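Local structure of PHOX (Pseudomonas fluorescens, 4A9V) at residues Q40-N45 and N140-G145; G136-R141 and D256-P261; R328-D333 and K340-W345. The protein hydrolyses phosphate monoesters as an alkaline phosphatase, a beta-propeller enzyme whose complex iron-calcium cofactor catalyses phosphotransfer. All coordinates share one frame; numbering follows the deposited sequence.

Contact 1 of 3, residues Q40-N45 and N140-G145; sequences QPLHKN and NRRIHG
Asn140, in the turn just ahead of strand residues 141-144, reaches back to the loop 40-45. Its CB packs against the CB of Leu42, 4.1 Å away. CG stands anti to the carbonyl carbon (chi1 -68°), which carries the amide toward the loop backbone. At the tip, Asn140 ND2 donates to Leu42 O over 2.9 Å with an N-H...O angle of 160°. The acceptor lies in the plane of the Asn140 amide, and the donor lies on a lone pair in the plane of the Leu42 carbonyl. ND2 also donates to Val134 O, and OD1 accepts from Glu123 N, so both ends of this buried amide are engaged and its rotation is fixed.

The leucine side chain crosses Arg142 at about a right angle, with Leu42 CD1 3.8 Å from Arg142 CD on the aliphatic part of the arginine. Beyond a chain bent at chi2 and chi3, the arginine's polar end turns away to Ala115 O, Gln63 O and Val119 O. Leu42 CB sits over the centre of the imidazole of His43, 4.0 Å above the ring plane. The same ring turns its edge to the strand: His43 CE1 comes 3.2 Å from Asn140 O, near the ring plane. Beside it, a water bridges the segments, 3.0 Å from His43 NE2 and accepting from Arg142 N at 3.1 Å.

The loop, which follows strand 30-37, is thereby laid along the outermost strand 130-144 of a four-stranded antiparallel sheet. Leu42 and Asn140 both rest on Ile122 of strand 118-127, and backbone bonds join Leu42 to Val62 and to Gly136, the latter within the range of strand 130-144.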
loop_
_atom_site.group_PDB
_atom_site.type_symbol
_atom_site.label_atom_id
_atom_site.label_comp_id
_atom_site.label_asym_id
_atom_site.label_seq_id
_atom_site.Cartn_x
_atom_site.Cartn_y
_atom_site.Cartn_z
ATOM N N GLN A 40 4.336 -11.326 -17.514
ATOM C CA GLN A 40 3.555 -12.493 -17.921
ATOM C C GLN A 40 2.359 -12.060 -18.764
ATOM O O GLN A 40 1.508 -11.322 -18.281
ATOM C CB GLN A 40 3.053 -13.212 -16.674
ATOM C CG GLN A 40 2.099 -14.360 -16.948
ATOM C CD GLN A 40 2.743 -15.473 -17.742
ATOM O OE1 GLN A 40 3.833 -15.938 -17.401
ATOM N NE2 GLN A 40 2.072 -15.910 -18.802
ATOM N N PRO A 41 2.222 -12.592 -19.993
ATOM C CA PRO A 41 0.991 -12.288 -20.720
ATOM C C PRO A 41 -0.237 -12.846 -20.011
ATOM O O PRO A 41 -0.217 -13.976 -19.515
ATOM C CB PRO A 41 1.199 -12.955 -22.086
ATOM C CG PRO A 41 2.273 -13.967 -21.862
ATOM C CD PRO A 41 3.161 -13.380 -20.812
ATOM N N LEU A 42 -1.316 -12.072 -20.005
ATOM C CA LEU A 42 -2.521 -12.476 -19.300
ATOM C C LEU A 42 -3.501 -13.244 -20.174
ATOM O O LEU A 42 -4.319 -13.992 -19.642
ATOM C CB LEU A 42 -3.230 -11.261 -18.704
ATOM C CG LEU A 42 -2.427 -10.444 -17.696
ATOM C CD1 LEU A 42 -3.358 -9.449 -17.015
ATOM C CD2 LEU A 42 -1.731 -11.315 -16.660
ATOM N N HIS A 43 -3.482 -12.992 -21.480
ATOM C CA HIS A 43 -4.538 -13.470 -22.371
ATOM C C HIS A 43 -4.057 -14.556 -23.287
ATOM O O HIS A 43 -2.853 -14.783 -23.445
ATOM C CB HIS A 43 -5.113 -12.312 -23.170
ATOM C CG HIS A 43 -5.575 -11.170 -22.310
ATOM N ND1 HIS A 43 -6.436 -11.338 -21.286
ATOM C CD2 HIS A 43 -5.214 -9.833 -22.304
ATOM C CE1 HIS A 43 -6.632 -10.156 -20.675
ATOM N NE2 HIS A 43 -5.922 -9.226 -21.330
ATOM N N LYS A 44 -5.004 -15.318 -23.816
ATOM C CA LYS A 44 -4.655 -16.400 -24.716
ATOM C C LYS A 44 -3.819 -15.871 -25.879
ATOM O O LYS A 44 -4.163 -14.881 -26.519
ATOM C CB LYS A 44 -5.908 -17.104 -25.232
ATOM C CG LYS A 44 -5.612 -18.330 -26.079
ATOM C CD LYS A 44 -6.884 -19.100 -26.382
ATOM C CE LYS A 44 -6.739 -19.945 -27.635
ATOM N NZ LYS A 44 -7.965 -20.747 -27.901
ATOM N N ASN A 45 -2.734 -16.583 -26.162
ATOM C CA ASN A 45 -1.817 -16.230 -27.242
ATOM C C ASN A 45 -1.171 -14.865 -27.057
ATOM O O ASN A 45 -0.632 -14.298 -28.002
ATOM C CB ASN A 45 -2.525 -16.276 -28.598
ATOM C CG ASN A 45 -2.943 -17.678 -28.984
ATOM O OD1 ASN A 45 -2.288 -18.653 -28.610
ATOM N ND2 ASN A 45 -4.104 -17.794 -29.622
ATOM N N ASN A 140 -9.190 -12.122 -16.423
ATOM C CA ASN A 140 -7.874 -11.495 -16.408
ATOM C C ASN A 140 -7.963 -10.113 -17.034
ATOM O O ASN A 140 -8.571 -9.945 -18.091
ATOM C CB ASN A 140 -6.853 -12.334 -17.169
ATOM C CG ASN A 140 -6.529 -13.644 -16.479
ATOM O OD1 ASN A 140 -6.922 -13.891 -15.331
ATOM N ND2 ASN A 140 -5.755 -14.475 -17.165
ATOM N N ARG A 141 -7.277 -9.139 -16.446
ATOM C CA ARG A 141 -7.427 -7.768 -16.892
ATOM C C ARG A 141 -6.257 -6.933 -16.421
ATOM O O ARG A 141 -5.829 -7.053 -15.278
ATOM C CB ARG A 141 -8.726 -7.205 -16.319
ATOM C CG ARG A 141 -9.069 -5.829 -16.815
ATOM C CD ARG A 141 -10.324 -5.313 -16.146
ATOM N NE ARG A 141 -10.668 -4.015 -16.686
ATOM C CZ ARG A 141 -11.766 -3.343 -16.389
ATOM N NH1 ARG A 141 -12.543 -3.747 -15.390
ATOM N NH2 ARG A 141 -12.029 -2.218 -17.043
ATOM N N ARG A 142 -5.806 -6.025 -17.278
ATOM C CA ARG A 142 -4.975 -4.901 -16.855
ATOM C C ARG A 142 -5.803 -3.627 -16.772
ATOM O O ARG A 142 -6.478 -3.248 -17.727
ATOM C CB ARG A 142 -3.798 -4.685 -17.804
ATOM C CG ARG A 142 -2.687 -5.713 -17.694
ATOM C CD ARG A 142 -2.137 -5.876 -16.284
ATOM N NE ARG A 142 -1.906 -4.615 -15.585
ATOM C CZ ARG A 142 -1.016 -3.704 -15.964
ATOM N NH1 ARG A 142 -0.096 -4.000 -16.869
ATOM N NH2 ARG A 142 -1.036 -2.487 -15.438
ATOM N N ILE A 143 -5.659 -2.934 -15.651
ATOM C CA ILE A 143 -6.025 -1.543 -15.521
ATOM C C ILE A 143 -4.710 -0.798 -15.361
ATOM O O ILE A 143 -3.867 -1.211 -14.566
ATOM C CB ILE A 143 -6.945 -1.337 -14.304
ATOM C CG1 ILE A 143 -8.234 -2.150 -14.490
ATOM C CG2 ILE A 143 -7.257 0.135 -14.112
ATOM C CD1 ILE A 143 -8.948 -2.521 -13.215
ATOM N N HIS A 144 -4.438 0.143 -16.246
ATOM C CA HIS A 144 -3.126 0.763 -16.258
ATOM C C HIS A 144 -3.204 2.265 -16.260
ATOM O O HIS A 144 -4.282 2.858 -16.118
ATOM C CB HIS A 144 -2.302 0.236 -17.434
ATOM C CG HIS A 144 -2.968 0.415 -18.768
ATOM N ND1 HIS A 144 -3.177 1.630 -19.316
ATOM C CD2 HIS A 144 -3.493 -0.516 -19.656
ATOM C CE1 HIS A 144 -3.809 1.484 -20.487
ATOM N NE2 HIS A 144 -3.983 0.168 -20.707
ATOM N N GLY A 145 -2.049 2.907 -16.393
ATOM C CA GLY A 145 -1.951 4.347 -16.224
ATOM C C GLY A 145 -2.611 5.184 -17.304
ATOM O O GLY A 145 -2.746 6.396 -17.129
HETATM O O HOH W 1 -6.560 -6.484 -20.291
#

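Contact 2 of 3, residues G136-R141 and D256-P261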
loop_
_atom_site.group_PDB
_atom_site.type_symbol
_atom_site.label_atom_id
_atom_site.label_comp_id
_atom_site.label_asym_id
_atom_site.label_seq_id
_atom_site.Cartn_x
_atom_site.Cartn_y
_atom_site.Cartn_z
ATOM N N GLY A 136 -5.524 -16.669 -19.932
ATOM C CA GLY A 136 -6.675 -16.778 -20.821
ATOM C C GLY A 136 -8.034 -16.770 -20.134
ATOM O O GLY A 136 -9.058 -16.847 -20.805
ATOM N N SER A 137 -8.070 -16.632 -18.814
ATOM C CA SER A 137 -9.340 -16.469 -18.112
ATOM C C SER A 137 -10.045 -15.213 -18.598
ATOM O O SER A 137 -9.419 -14.159 -18.746
ATOM C CB SER A 137 -9.103 -16.365 -16.613
ATOM O OG SER A 137 -10.292 -15.972 -15.949
ATOM N N ARG A 138 -11.370 -15.270 -18.658
ATOM C CA ARG A 138 -12.158 -14.104 -19.028
ATOM C C ARG A 138 -12.089 -12.991 -17.977
ATOM O O ARG A 138 -12.397 -11.840 -18.274
ATOM C CB ARG A 138 -13.612 -14.502 -19.282
ATOM C CG ARG A 138 -14.425 -14.731 -18.022
ATOM C CD ARG A 138 -15.914 -14.868 -18.325
ATOM N NE ARG A 138 -16.512 -13.614 -18.782
ATOM C CZ ARG A 138 -17.207 -12.783 -18.004
ATOM N NH1 ARG A 138 -17.579 -13.166 -16.786
ATOM N NH2 ARG A 138 -17.690 -11.653 -18.505
ATOM N N TYR A 139 -11.629 -13.322 -16.772
ATOM C CA TYR A 139 -11.516 -12.336 -15.701
ATOM C C TYR A 139 -10.182 -11.593 -15.718
ATOM O O TYR A 139 -10.022 -10.594 -15.029
ATOM C CB TYR A 139 -11.737 -13.009 -14.351
ATOM C CG TYR A 139 -13.149 -13.513 -14.170
ATOM C CD1 TYR A 139 -14.176 -12.636 -13.867
ATOM C CD2 TYR A 139 -13.477 -14.835 -14.443
ATOM C CE1 TYR A 139 -15.481 -13.074 -13.766
ATOM C CE2 TYR A 139 -14.790 -15.270 -14.401
ATOM C CZ TYR A 139 -15.785 -14.389 -14.045
ATOM O OH TYR A 139 -17.096 -14.805 -13.991
ATOM N N ASN A 140 -9.190 -12.122 -16.423
ATOM C CA ASN A 140 -7.874 -11.495 -16.408
ATOM C C ASN A 140 -7.963 -10.113 -17.034
ATOM O O ASN A 140 -8.571 -9.945 -18.091
ATOM C CB ASN A 140 -6.853 -12.334 -17.169
ATOM C CG ASN A 140 -6.529 -13.644 -16.479
ATOM O OD1 ASN A 140 -6.922 -13.891 -15.331
ATOM N ND2 ASN A 140 -5.755 -14.475 -17.165
ATOM N N ARG A 141 -7.277 -9.139 -16.446
ATOM C CA ARG A 141 -7.427 -7.768 -16.892
ATOM C C ARG A 141 -6.257 -6.933 -16.421
ATOM O O ARG A 141 -5.829 -7.053 -15.278
ATOM C CB ARG A 141 -8.726 -7.205 -16.319
ATOM C CG ARG A 141 -9.069 -5.829 -16.815
ATOM C CD ARG A 141 -10.324 -5.313 -16.146
ATOM N NE ARG A 141 -10.668 -4.015 -16.686
ATOM C CZ ARG A 141 -11.766 -3.343 -16.389
ATOM N NH1 ARG A 141 -12.543 -3.747 -15.390
ATOM N NH2 ARG A 141 -12.029 -2.218 -17.043
ATOM N N ASP A 256 -16.284 -8.200 -12.853
ATOM C CA ASP A 256 -16.857 -7.632 -14.073
ATOM C C ASP A 256 -15.757 -7.021 -14.931
ATOM O O ASP A 256 -15.351 -5.883 -14.719
ATOM C CB ASP A 256 -17.899 -6.558 -13.740
ATOM C CG ASP A 256 -18.545 -5.964 -14.979
ATOM O OD1 ASP A 256 -18.165 -6.359 -16.104
ATOM O OD2 ASP A 256 -19.376 -5.041 -14.823
ATOM N N PRO A 257 -15.210 -7.804 -15.862
ATOM C CA PRO A 257 -14.010 -7.355 -16.563
ATOM C C PRO A 257 -14.246 -6.227 -17.562
ATOM O O PRO A 257 -13.286 -5.679 -18.091
ATOM C CB PRO A 257 -13.505 -8.621 -17.273
ATOM C CG PRO A 257 -14.643 -9.577 -17.256
ATOM C CD PRO A 257 -15.498 -9.230 -16.083
ATOM N N GLN A 258 -15.501 -5.832 -17.761
ATOM C CA GLN A 258 -15.803 -4.675 -18.594
ATOM C C GLN A 258 -16.259 -3.468 -17.776
ATOM O O GLN A 258 -16.664 -2.457 -18.340
ATOM C CB GLN A 258 -16.855 -5.036 -19.642
ATOM C CG GLN A 258 -16.319 -5.927 -20.753
ATOM C CD GLN A 258 -16.146 -7.369 -20.319
ATOM O OE1 GLN A 258 -17.049 -7.962 -19.723
ATOM N NE2 GLN A 258 -15.007 -7.961 -20.666
ATOM N N SER A 259 -16.159 -3.562 -16.454
ATOM C CA SER A 259 -16.544 -2.454 -15.586
ATOM C C SER A 259 -15.534 -1.315 -15.637
ATOM O O SER A 259 -14.348 -1.531 -15.897
ATOM C CB SER A 259 -16.702 -2.932 -14.145
ATOM O OG SER A 259 -15.472 -3.417 -13.628
ATOM N N THR A 260 -16.012 -0.107 -15.370
ATOM C CA THR A 260 -15.152 1.067 -15.305
ATOM C C THR A 260 -14.855 1.409 -13.849
ATOM O O THR A 260 -15.770 1.716 -13.085
ATOM C CB THR A 260 -15.826 2.269 -16.000
ATOM O OG1 THR A 260 -16.027 1.962 -17.383
ATOM C CG2 THR A 260 -14.979 3.516 -15.890
ATOM N N PRO A 261 -13.578 1.334 -13.443
ATOM C CA PRO A 261 -13.245 1.651 -12.058
ATOM C C PRO A 261 -13.533 3.105 -11.719
ATOM O O PRO A 261 -13.595 3.968 -12.602
ATOM C CB PRO A 261 -11.742 1.353 -11.976
ATOM C CG PRO A 261 -11.489 0.391 -13.099
ATOM C CD PRO A 261 -12.408 0.847 -14.192
HETATM O O HOH W 2 -14.258 -10.986 -20.208
HETATM O O HOH W 3 -12.235 -5.921 -13.497
#
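The tight part is the tip of Arg141, on an extended chain whose CG is anti to the backbone N (chi1 -174°). NH1 and NH2 of Arg141 grip Ser259 O end-on, at 2.9 and 2.7 Å, with the acceptor in the guanidinium plane. The NH2 bond runs nearly along the C=O axis, whereas the NH1 bond uses a lone pair. Pro257 O lies 3.2 Å above the centre of the Arg141 guanidinium, with no hydrogen bond. Ser259 OG, tied to Asp256 O, adds a weak bond from NH1. A type I turn, Asp256 to Ser259, with its Asx turn, presents these groups together.

The other end is looser. Pro257 CG packs 3.3 Å from Arg138 O and lies over one face of the guanidinium of Arg138, while Arg138 NH2 stays 3.9 Å from Gln258 OE1. A water there donates to Arg138 O and accepts from Gln258 NE2.

An alanine in place of Arg141 would probably loosen the hold of strand 130-144 on the turn 256-259, since both strong side-chain bonds to Ser259 O would be lost. The Arg141 cation meets carbonyl oxygens and no carboxylate here: the attraction is charge-dipole, probably strengthened by the oxygen over its face.

Contact 3 of 3, residues R328-D333 and K340-W345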
loop_
_atom_site.group_PDB
_atom_site.type_symbol
_atom_site.label_atom_id
_atom_site.label_comp_id
_atom_site.label_asym_id
_atom_site.label_seq_id
_atom_site.Cartn_x
_atom_site.Cartn_y
_atom_site.Cartn_z
ATOM N N ARG A 328 -5.910 12.565 15.883
ATOM C CA ARG A 328 -4.990 13.202 16.817
ATOM C C ARG A 328 -4.677 12.203 17.928
ATOM O O ARG A 328 -5.546 11.443 18.344
ATOM C CB ARG A 328 -5.608 14.483 17.399
ATOM C CG ARG A 328 -4.626 15.326 18.201
ATOM C CD ARG A 328 -5.295 16.493 18.906
ATOM N NE ARG A 328 -5.836 17.467 17.969
ATOM C CZ ARG A 328 -6.642 18.460 18.323
ATOM N NH1 ARG A 328 -7.055 18.554 19.577
ATOM N NH2 ARG A 328 -7.099 19.310 17.417
ATOM N N PHE A 329 -3.411 12.123 18.319
ATOM C CA PHE A 329 -2.966 11.227 19.381
ATOM C C PHE A 329 -2.402 12.077 20.503
ATOM O O PHE A 329 -1.611 12.993 20.239
ATOM C CB PHE A 329 -1.856 10.306 18.875
ATOM C CG PHE A 329 -2.275 9.396 17.752
ATOM C CD1 PHE A 329 -2.196 9.827 16.436
ATOM C CD2 PHE A 329 -2.739 8.113 17.998
ATOM C CE1 PHE A 329 -2.618 9.024 15.393
ATOM C CE2 PHE A 329 -3.157 7.305 16.951
ATOM C CZ PHE A 329 -3.144 7.780 15.653
ATOM N N ASP A 330 -2.757 11.759 21.743
ATOM C CA ASP A 330 -2.186 12.460 22.880
ATOM C C ASP A 330 -0.766 11.997 23.181
ATOM O O ASP A 330 -0.178 11.216 22.438
ATOM C CB ASP A 330 -3.113 12.377 24.108
ATOM C CG ASP A 330 -3.086 11.023 24.821
ATOM O OD1 ASP A 330 -2.215 10.168 24.552
ATOM O OD2 ASP A 330 -3.927 10.857 25.728
ATOM N N ALA A 331 -0.158 12.625 24.178
ATOM C CA ALA A 331 1.251 12.413 24.485
ATOM C C ALA A 331 1.517 11.040 25.088
ATOM O O ALA A 331 2.668 10.639 25.227
ATOM C CB ALA A 331 1.747 13.500 25.424
ATOM N N GLY A 332 0.465 10.381 25.560
ATOM C CA GLY A 332 0.604 9.097 26.216
ATOM C C GLY A 332 1.272 9.180 27.572
ATOM O O GLY A 332 1.510 10.265 28.107
ATOM N N ASP A 333 1.632 8.025 28.109
ATOM C CA ASP A 333 2.138 7.941 29.462
ATOM C C ASP A 333 3.659 7.995 29.534
ATOM O O ASP A 333 4.223 8.030 30.625
ATOM C CB ASP A 333 1.611 6.685 30.162
ATOM C CG ASP A 333 2.110 5.380 29.541
ATOM O OD1 ASP A 333 2.848 5.390 28.535
ATOM O OD2 ASP A 333 1.701 4.323 30.063
ATOM N N LYS A 340 1.491 4.057 26.063
ATOM C CA LYS A 340 0.025 3.937 25.918
ATOM C C LYS A 340 -0.611 5.347 26.037
ATOM O O LYS A 340 -0.231 6.106 26.934
ATOM C CB LYS A 340 -0.552 3.042 27.044
ATOM C CG LYS A 340 -0.048 1.598 27.095
ATOM C CD LYS A 340 -0.498 0.875 28.369
ATOM C CE LYS A 340 0.018 -0.561 28.452
ATOM N NZ LYS A 340 1.373 -0.680 29.070
ATOM N N GLY A 341 -1.703 5.612 25.309
ATOM C CA GLY A 341 -2.465 6.835 25.510
ATOM C C GLY A 341 -3.848 6.771 24.896
ATOM O O GLY A 341 -4.401 5.688 24.689
ATOM N N GLN A 342 -4.416 7.955 24.678
ATOM C CA GLN A 342 -5.724 8.117 24.049
ATOM C C GLN A 342 -5.574 8.958 22.790
ATOM O O GLN A 342 -4.621 9.727 22.644
ATOM C CB GLN A 342 -6.700 8.824 24.998
ATOM C CG GLN A 342 -7.098 7.993 26.206
ATOM C CD GLN A 342 -8.216 7.007 25.909
ATOM O OE1 GLN A 342 -8.143 5.834 26.291
ATOM N NE2 GLN A 342 -9.307 7.505 25.351
ATOM N N GLY A 343 -6.543 8.834 21.890
ATOM C CA GLY A 343 -6.607 9.682 20.717
ATOM C C GLY A 343 -8.038 9.884 20.273
ATOM O O GLY A 343 -8.982 9.409 20.915
ATOM N N GLN A 344 -8.192 10.619 19.181
ATOM C CA GLN A 344 -9.505 10.984 18.691
ATOM C C GLN A 344 -9.511 11.148 17.185
ATOM O O GLN A 344 -8.475 11.380 16.556
ATOM C CB GLN A 344 -9.982 12.282 19.339
ATOM C CG GLN A 344 -9.124 13.477 18.996
ATOM C CD GLN A 344 -9.522 14.720 19.750
ATOM O OE1 GLN A 344 -10.585 15.290 19.506
ATOM N NE2 GLN A 344 -8.641 15.189 20.623
ATOM N N TRP A 345 -10.714 11.043 16.632
ATOM C CA TRP A 345 -10.999 11.324 15.231
ATOM C C TRP A 345 -11.673 12.665 15.109
ATOM O O TRP A 345 -12.649 12.942 15.824
ATOM C CB TRP A 345 -11.926 10.239 14.683
ATOM C CG TRP A 345 -11.284 8.882 14.645
ATOM C CD1 TRP A 345 -11.557 7.791 15.456
ATOM C CD2 TRP A 345 -10.127 8.498 13.848
ATOM N NE1 TRP A 345 -10.694 6.762 15.193
ATOM C CE2 TRP A 345 -9.808 7.132 14.229
ATOM C CE3 TRP A 345 -9.415 9.094 12.819
ATOM C CZ2 TRP A 345 -8.757 6.439 13.649
ATOM C CZ3 TRP A 345 -8.364 8.386 12.242
ATOM C CH2 TRP A 345 -8.056 7.082 12.637
HETATM O O HOH W 4 2.584 1.883 29.545
#
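Main-chain bonds come first. Arg328 and Gln344 form an antiparallel hydrogen-bonded pair, with Arg328 N to Gln344 O and Gln344 N to Arg328 O both at 2.9 Å; Phe329 and Gly343 form the next, non-hydrogen-bonded pair. Asp330 N then donates to Gln342 O over 2.9 Å.

Where the strand 322-329 ends, carboxylates continue the ladder. Asp330, its CG in the crowded position between N and carbonyl carbon (chi1 76°), lies across the Gln342 N-H. Gln342 N meets Asp330 OD2 at 3.1 Å from above the carboxylate plane, and OD1 weakly. Asp333 OD1 likewise takes Lys340 N at 3.1 Å with a straight N-H (170°). Gly341 passes close under Asp330; a CB there would clash with OD1 and with Gly332 CA.

Farther out, Asp330 OD1 also accepts from Gly332 N, closing an Asx turn, and from Trp446 NE1 of the neighbouring strand 443-451. Arg328 lies alongside Gln344, but its guanidinium is held by Gly379 O and Val378 O. A water links Asp333 OD2 with Lys340 NZ, which also bonds to His338 ND1.

Two aspartates thus replace backbone acceptors where regular strand pairing stops, and their bonds to N-H groups would probably favour the ionised form.

From the N terminus, the chain leaves strand 30-37, enters 40-45 and meets 140-145 after 94 intervening residues, where contact 1 closes that loop. Contact 2 begins on the same strand 130-144, sharing Asn140 and Arg141, and closes the following loop of 114 residues at 256-261; they overlap there and neither encloses the other. They touch at Leu42-Gly136 and Ile143-Pro261. Together they join the 40-45 loop, the edge of the four-stranded sheet and the turn before strand 262-264 of the mixed sheet. Contact 3 closes a six-residue loop in a hairpin on the opposite side of the chain's centre, about 46 Å from contact 1 between centres, in the antiparallel sheet of strands 322-329, 340-347 and 443-451.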